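Long-range contact in ORF10 (PDB 6RIW), which forms the ketosynthase-chain length factor part of a polyunsaturated fatty acid synthase and probably helps build acyl chains by condensation on an acyl carrier protein: residues F537-V542 with S650-F655. Numbering follows the deposited sequence.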
loop_
_atom_site.group_PDB
_atom_site.type_symbol
_atom_site.label_atom_id
_atom_site.label_comp_id
_atom_site.label_asym_id
_atom_site.label_seq_id
_atom_site.Cartn_x
_atom_site.Cartn_y
_atom_site.Cartn_z
ATOM N N PHE A 537 7.867 14.821 20.154
ATOM C CA PHE A 537 8.324 15.366 18.875
ATOM C C PHE A 537 9.837 15.295 18.733
ATOM O O PHE A 537 10.350 15.233 17.609
ATOM C CB PHE A 537 7.867 16.817 18.717
ATOM C CG PHE A 537 6.489 16.971 18.131
ATOM C CD1 PHE A 537 5.488 16.058 18.420
ATOM C CD2 PHE A 537 6.189 18.047 17.307
ATOM C CE1 PHE A 537 4.218 16.210 17.888
ATOM C CE2 PHE A 537 4.920 18.207 16.770
ATOM C CZ PHE A 537 3.933 17.286 17.059
ATOM N N LEU A 538 10.565 15.302 19.854
ATOM C CA LEU A 538 12.024 15.238 19.803
ATOM C C LEU A 538 12.501 13.900 19.250
ATOM O O LEU A 538 13.320 13.856 18.328
ATOM C CB LEU A 538 12.614 15.466 21.196
ATOM C CG LEU A 538 12.724 16.908 21.704
ATOM C CD1 LEU A 538 13.860 17.028 22.705
ATOM C CD2 LEU A 538 12.905 17.877 20.538
ATOM N N ARG A 539 12.005 12.798 19.813
ATOM C CA ARG A 539 12.474 11.482 19.396
ATOM C C ARG A 539 12.067 11.155 17.966
ATOM O O ARG A 539 12.817 10.486 17.248
ATOM C CB ARG A 539 11.944 10.420 20.349
ATOM C CG ARG A 539 12.117 9.002 19.839
ATOM C CD ARG A 539 12.454 8.066 20.964
ATOM N NE ARG A 539 12.681 6.707 20.500
ATOM C CZ ARG A 539 13.880 6.206 20.232
ATOM N NH1 ARG A 539 14.969 6.965 20.374
ATOM N NH2 ARG A 539 13.992 4.948 19.826
ATOM N N PHE A 540 10.906 11.627 17.526
ATOM C CA PHE A 540 10.361 11.241 16.235
ATOM C C PHE A 540 10.549 12.299 15.146
ATOM O O PHE A 540 10.066 12.102 14.026
ATOM C CB PHE A 540 8.876 10.884 16.399
ATOM C CG PHE A 540 8.658 9.641 17.214
ATOM C CD1 PHE A 540 9.025 8.405 16.707
ATOM C CD2 PHE A 540 8.144 9.708 18.493
ATOM C CE1 PHE A 540 8.857 7.246 17.450
ATOM C CE2 PHE A 540 7.969 8.558 19.243
ATOM C CZ PHE A 540 8.331 7.316 18.711
ATOM N N LYS A 541 11.229 13.411 15.444
ATOM C CA LYS A 541 11.628 14.395 14.426
ATOM C C LYS A 541 10.422 14.978 13.691
ATOM O O LYS A 541 10.453 15.178 12.474
ATOM C CB LYS A 541 12.619 13.794 13.417
ATOM C CG LYS A 541 14.029 13.483 13.958
ATOM C CD LYS A 541 14.033 12.263 14.868
ATOM C CE LYS A 541 15.070 12.361 15.981
ATOM N NZ LYS A 541 15.245 11.041 16.684
ATOM N N VAL A 542 9.351 15.261 14.423
ATOM C CA VAL A 542 8.155 15.834 13.813
ATOM C C VAL A 542 8.315 17.347 13.618
ATOM O O VAL A 542 8.853 18.045 14.482
ATOM C CB VAL A 542 6.909 15.517 14.655
ATOM C CG1 VAL A 542 5.635 15.701 13.827
ATOM C CG2 VAL A 542 6.998 14.101 15.204
ATOM N N SER A 650 12.813 2.561 10.569
ATOM C CA SER A 650 14.151 2.130 10.138
ATOM C C SER A 650 15.165 3.261 10.195
ATOM O O SER A 650 16.354 3.017 10.460
ATOM C CB SER A 650 14.115 1.580 8.712
ATOM O OG SER A 650 13.199 0.503 8.617
ATOM N N ALA A 651 14.739 4.493 9.915
ATOM C CA ALA A 651 15.684 5.604 10.002
ATOM C C ALA A 651 15.983 5.954 11.457
ATOM O O ALA A 651 17.130 6.265 11.801
ATOM C CB ALA A 651 15.158 6.825 9.239
ATOM N N LEU A 652 14.973 5.882 12.326
ATOM C CA LEU A 652 15.180 6.146 13.749
ATOM C C LEU A 652 16.132 5.135 14.376
ATOM O O LEU A 652 16.973 5.493 15.214
ATOM C CB LEU A 652 13.839 6.130 14.486
ATOM C CG LEU A 652 13.889 6.275 16.012
ATOM C CD1 LEU A 652 14.436 7.656 16.393
ATOM C CD2 LEU A 652 12.512 6.042 16.654
ATOM N N TRP A 653 16.021 3.870 13.986
ATOM C CA TRP A 653 16.806 2.796 14.584
ATOM C C TRP A 653 18.014 2.409 13.744
ATOM O O TRP A 653 18.756 1.500 14.134
ATOM C CB TRP A 653 15.917 1.566 14.819
ATOM C CG TRP A 653 14.970 1.717 15.981
ATOM C CD1 TRP A 653 13.802 2.438 16.013
ATOM C CD2 TRP A 653 15.119 1.147 17.283
ATOM N NE1 TRP A 653 13.218 2.342 17.254
ATOM C CE2 TRP A 653 14.006 1.555 18.052
ATOM C CE3 TRP A 653 16.082 0.313 17.874
ATOM C CZ2 TRP A 653 13.829 1.160 19.379
ATOM C CZ3 TRP A 653 15.909 -0.068 19.191
ATOM C CH2 TRP A 653 14.788 0.344 19.927
ATOM N N ASP A 654 18.218 3.067 12.598
ATOM C CA ASP A 654 19.261 2.701 11.638
ATOM C C ASP A 654 19.181 1.221 11.252
ATOM O O ASP A 654 20.190 0.513 11.215
ATOM C CB ASP A 654 20.651 3.066 12.191
ATOM C CG ASP A 654 21.729 3.122 11.115
ATOM O OD1 ASP A 654 21.413 3.378 9.914
ATOM O OD2 ASP A 654 22.912 2.897 11.486
ATOM N N PHE A 655 17.973 0.737 10.948
ATOM C CA PHE A 655 17.817 -0.645 10.508
ATOM C C PHE A 655 18.100 -0.749 9.019
ATOM O O PHE A 655 17.829 0.183 8.260
ATOM C CB PHE A 655 16.388 -1.148 10.778
ATOM C CG PHE A 655 16.081 -1.407 12.234
ATOM C CD1 PHE A 655 17.079 -1.804 13.115
ATOM C CD2 PHE A 655 14.778 -1.281 12.708
ATOM C CE1 PHE A 655 16.772 -2.066 14.473
ATOM C CE2 PHE A 655 14.463 -1.535 14.043
ATOM C CZ PHE A 655 15.467 -1.932 14.929
#
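Arg-539 and Leu-652 both hold CG anti to the backbone N (chi1 167° in the arginine); the arginine chain, bent at chi2, then runs on to Leu-652, the two side chains crossing at about a right angle. The contact sits in the second of the chain's two thiolase-fold ketosynthase-like units, where the short, weakly bonded helix 537-540 meets the C-terminal end of helix 642-653. Leu-652 CD2 lies 3.5 Å above one face of the Arg-539 guanidinium, offset toward its rim, and the same methyl comes within 3.9 Å of Phe-540 CE1. Beside the same NH2, the indole of Trp-653 stands almost perpendicular to the guanidinium, the planes 85° apart, with CE2 in the guanidinium plane, at the edge. Arg-539 NH2 and Trp-653 NE1 do not bond to each other; at 3.7 Å they sit side by side, and both reach OD1 of Asp-562, on helix 552-567, the arginine by a salt bridge and the indole by a hydrogen bond. One carboxylate oxygen thus ties both segments to a third helix. Replacing Arg-539 by an alanine would probably leave Asp-562 without its charge partner from this segment and strip the flat cover from Leu-652 CD2. The Arg-539 CG methylene also packs over the centre of the Phe-540 ring, 4.1 Å above its plane. At the helix end, Lys-541 has positive phi and completes a Schellman motif, and its side chain, bent at chi2 and chi3, turns back toward the carbonyl of Arg-539. The other leucine methyl meets that polar pair: Leu-652 CD1 lies 3.4 Å from Arg-539 O. Lys-541 NZ, hydrogen-bonded to Arg-539 O at 2.6 Å, approaches from above the carbonyl plane, 42° out of it.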